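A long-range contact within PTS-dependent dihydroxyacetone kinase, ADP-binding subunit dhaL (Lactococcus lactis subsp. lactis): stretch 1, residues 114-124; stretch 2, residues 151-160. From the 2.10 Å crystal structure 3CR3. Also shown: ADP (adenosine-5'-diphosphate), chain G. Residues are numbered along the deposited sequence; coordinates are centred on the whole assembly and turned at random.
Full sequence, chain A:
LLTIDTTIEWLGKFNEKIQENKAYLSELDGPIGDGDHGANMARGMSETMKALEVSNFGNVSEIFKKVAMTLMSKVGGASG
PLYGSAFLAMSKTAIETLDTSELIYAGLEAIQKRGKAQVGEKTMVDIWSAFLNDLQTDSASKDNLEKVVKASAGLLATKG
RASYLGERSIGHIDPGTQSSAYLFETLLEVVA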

# COMPACT_ATOMS: atom_id res chain seq x y z
N ARG A 114 -12.14 20.90 -4.70
CA ARG A 114 -12.15 19.45 -4.85
C ARG A 114 -10.74 18.84 -4.87
O ARG A 114 -10.49 17.83 -4.23
N GLY A 115 -9.83 19.48 -5.60
CA GLY A 115 -8.46 18.99 -5.73
C GLY A 115 -7.46 19.77 -4.90
O GLY A 115 -6.31 19.37 -4.82
N LYS A 116 -7.88 20.88 -4.29
CA LYS A 116 -7.01 21.71 -3.41
C LYS A 116 -5.79 22.33 -4.09
O LYS A 116 -4.78 22.62 -3.43
N ALA A 117 -5.87 22.56 -5.40
CA ALA A 117 -4.75 23.11 -6.14
C ALA A 117 -4.76 24.63 -6.11
O ALA A 117 -5.82 25.26 -6.22
N GLN A 118 -3.58 25.21 -5.92
CA GLN A 118 -3.39 26.64 -6.05
C GLN A 118 -3.02 26.94 -7.49
O GLN A 118 -2.61 26.05 -8.23
N VAL A 119 -3.18 28.19 -7.91
CA VAL A 119 -2.72 28.61 -9.22
C VAL A 119 -1.20 28.45 -9.29
O VAL A 119 -0.48 28.80 -8.34
N GLY A 120 -0.72 27.91 -10.41
CA GLY A 120 0.72 27.69 -10.64
C GLY A 120 1.20 26.30 -10.33
O GLY A 120 2.40 26.00 -10.42
N GLU A 121 0.26 25.41 -9.98
CA GLU A 121 0.64 24.07 -9.58
C GLU A 121 0.62 23.07 -10.73
O GLU A 121 0.78 21.86 -10.50
N LYS A 122 0.48 23.59 -11.95
CA LYS A 122 0.48 22.80 -13.19
C LYS A 122 -0.76 21.92 -13.30
O LYS A 122 -0.66 20.73 -13.52
N THR A 123 -1.94 22.51 -13.11
CA THR A 123 -3.19 21.78 -13.35
C THR A 123 -4.14 22.70 -14.13
O THR A 123 -3.82 23.88 -14.33
N MSE A 124 -5.31 22.16 -14.50
CA MSE A 124 -6.38 22.91 -15.15
C MSE A 124 -6.80 24.17 -14.38
O MSE A 124 -7.30 25.08 -14.97
N ALA A 151 2.54 27.53 -21.48
CA ALA A 151 3.18 27.92 -20.22
C ALA A 151 3.13 26.80 -19.19
O ALA A 151 3.99 26.75 -18.29
N SER A 152 2.15 25.90 -19.32
CA SER A 152 2.06 24.79 -18.38
C SER A 152 3.29 23.91 -18.39
O SER A 152 3.63 23.30 -17.37
N ALA A 153 3.98 23.86 -19.52
CA ALA A 153 5.17 23.01 -19.67
C ALA A 153 6.27 23.37 -18.66
O ALA A 153 6.87 22.48 -18.04
N GLY A 154 6.51 24.67 -18.47
CA GLY A 154 7.61 25.15 -17.61
C GLY A 154 7.43 24.90 -16.12
O GLY A 154 8.37 25.02 -15.35
N LEU A 155 6.20 24.57 -15.71
CA LEU A 155 5.86 24.44 -14.30
C LEU A 155 6.25 23.08 -13.74
O LEU A 155 6.18 22.05 -14.44
N LEU A 156 6.66 23.08 -12.46
CA LEU A 156 6.78 21.86 -11.65
C LEU A 156 5.39 21.39 -11.24
O LEU A 156 4.61 22.15 -10.69
N ALA A 157 5.08 20.13 -11.52
CA ALA A 157 3.82 19.54 -11.08
C ALA A 157 3.84 19.28 -9.58
O ALA A 157 4.71 18.58 -9.08
N THR A 158 2.88 19.83 -8.86
CA THR A 158 2.82 19.58 -7.43
C THR A 158 1.50 18.94 -6.98
O THR A 158 1.25 18.79 -5.78
N LYS A 159 0.69 18.53 -7.96
CA LYS A 159 -0.62 17.93 -7.73
C LYS A 159 -0.90 16.81 -8.72
O LYS A 159 -0.49 16.85 -9.89
N GLY A 160 -1.62 15.80 -8.26
CA GLY A 160 -2.05 14.71 -9.14
C GLY A 160 -0.92 13.74 -9.44
O GLY A 160 0.13 13.77 -8.80

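What does the start of stretch 1 offer? Gly-115 has no side chain, and a CB there would clash with ADP N1; its O accepts a hydrogen bond from ADP N6 at 3.1 Å. Beyond it, Ala-117 CB lies 4.1 Å from Lys-159 CG and 3.6 Å from ADP N1, so this small methyl touches both lysine and adenine.

How does Glu-121 reach across? Its CA-to-CB bond points sideways, but chi1 m and chi2 t bring the carboxylate nearer. OE1 accepts a very short hydrogen bond from Thr-158 OG1, 2.4 Å, with Thr-158 in rotamer p, while OE2 takes the backbone N of Gln-118 at 2.8 Å. The carboxylate thus ties its own turn to stretch 2.

Where does Lys-122 go? It points toward stretch 2, extended through chi3 (t, t, t) and bent at chi4 (p). NZ donates to Ser-152 O at 2.9 Å and Leu-155 O at 2.7 Å, while its aliphatic part packs on Ala-157, CD to CB 3.6 Å.

What closes the contact? Thr-123, rotamer p, sets its CG2 3.8 Å from Lys-159 CB, and Thr-123 CB lies 3.4 Å from ADP N3. Lys-159, chi1 m and chi2 m, points toward stretch 1. Water 2 hydrogen-bonds to Glu-121 O at 2.7 Å and accepts from Lys-159 N at 3.1 Å.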

# COMPACT_ATOMS: atom_id res chain seq x y z
CB ARG A 114 -12.93 19.04 -6.10
CG ARG A 114 -13.11 17.53 -6.30
CD ARG A 114 -13.88 16.91 -5.13
NE ARG A 114 -15.20 17.52 -4.98
CZ ARG A 114 -15.82 17.69 -3.81
NH1 ARG A 114 -15.24 17.31 -2.69
NH2 ARG A 114 -17.02 18.26 -3.78
CB LYS A 116 -6.58 20.93 -2.14
CG LYS A 116 -7.60 20.97 -1.00
CD LYS A 116 -8.78 20.06 -1.23
CE LYS A 116 -9.74 20.06 -0.05
NZ LYS A 116 -10.98 19.33 -0.41
CB ALA A 117 -4.74 22.60 -7.60
CB GLN A 118 -2.28 27.11 -5.12
CG GLN A 118 -2.63 27.05 -3.64
CD GLN A 118 -1.41 27.19 -2.76
OE1 GLN A 118 -0.99 26.24 -2.10
NE2 GLN A 118 -0.82 28.38 -2.75
CB VAL A 119 -3.15 30.06 -9.53
CG1 VAL A 119 -2.72 30.47 -10.95
CG2 VAL A 119 -4.66 30.22 -9.37
CB GLU A 121 -0.24 23.58 -8.43
CG GLU A 121 -0.03 24.35 -7.12
CD GLU A 121 -0.30 23.45 -5.94
OE1 GLU A 121 0.54 22.58 -5.66
OE2 GLU A 121 -1.37 23.59 -5.32
CB LYS A 122 1.77 21.97 -13.35
CG LYS A 122 2.15 21.57 -14.79
CD LYS A 122 3.01 20.30 -14.72
CE LYS A 122 3.66 19.91 -16.03
NZ LYS A 122 4.75 20.84 -16.45
CB THR A 123 -3.90 21.38 -12.05
OG1 THR A 123 -4.43 22.55 -11.42
CG2 THR A 123 -2.98 20.62 -11.09
CB MSE A 124 -7.60 22.02 -15.37
CG MSE A 124 -8.31 21.59 -14.06
SE MSE A 124 -9.79 20.33 -14.39
CE MSE A 124 -11.03 21.51 -15.15
CB ALA A 151 2.56 29.21 -19.65
CB SER A 152 0.77 23.96 -18.57
OG SER A 152 0.91 23.00 -19.61
CB ALA A 153 5.71 23.09 -21.11
CB LEU A 155 4.35 24.66 -14.10
CG LEU A 155 3.74 26.03 -14.44
CD1 LEU A 155 2.24 25.94 -14.52
CD2 LEU A 155 4.14 27.09 -13.39
CB LEU A 156 7.62 22.11 -10.40
CG LEU A 156 7.87 20.93 -9.44
CD1 LEU A 156 8.90 19.98 -10.00
CD2 LEU A 156 8.28 21.40 -8.07
CB ALA A 157 3.54 18.24 -11.84
CB THR A 158 3.20 20.83 -6.61
OG1 THR A 158 2.42 21.95 -7.03
CG2 THR A 158 4.69 21.14 -6.79
CB LYS A 159 -1.73 19.00 -7.83
CG LYS A 159 -1.75 20.02 -6.66
CD LYS A 159 -2.50 19.48 -5.45
CE LYS A 159 -2.12 20.23 -4.21
NZ LYS A 159 -2.80 19.65 -3.02
PB ADP G . -5.74 10.79 -13.69
O1B ADP G . -5.42 9.72 -14.68
O2B ADP G . -6.47 10.29 -12.49
O3B ADP G . -4.55 11.68 -13.34
PA ADP G . -6.73 12.31 -15.95
O1A ADP G . -5.52 11.81 -16.66
O2A ADP G . -8.06 12.08 -16.63
O3A ADP G . -6.81 11.76 -14.43
O5' ADP G . -6.58 13.90 -15.69
C5' ADP G . -5.30 14.46 -15.36
C4' ADP G . -5.50 15.95 -15.15
O4' ADP G . -6.29 16.22 -13.99
C3' ADP G . -4.20 16.70 -14.94
O3' ADP G . -3.64 17.04 -16.20
C2' ADP G . -4.62 17.92 -14.12
O2' ADP G . -4.93 19.05 -14.93
C1' ADP G . -5.93 17.49 -13.46
N9 ADP G . -5.72 17.33 -12.01
C8 ADP G . -5.20 16.22 -11.43
N7 ADP G . -5.14 16.38 -10.10
C5 ADP G . -5.62 17.60 -9.82
C6 ADP G . -5.83 18.40 -8.60
N6 ADP G . -5.52 17.86 -7.41
N1 ADP G . -6.37 19.64 -8.73
C2 ADP G . -6.70 20.16 -9.92
N3 ADP G . -6.53 19.49 -11.07
C4 ADP G . -6.00 18.24 -11.08
O HOH W 1 4.43 24.64 -9.84
O HOH W 2 0.40 19.26 -11.01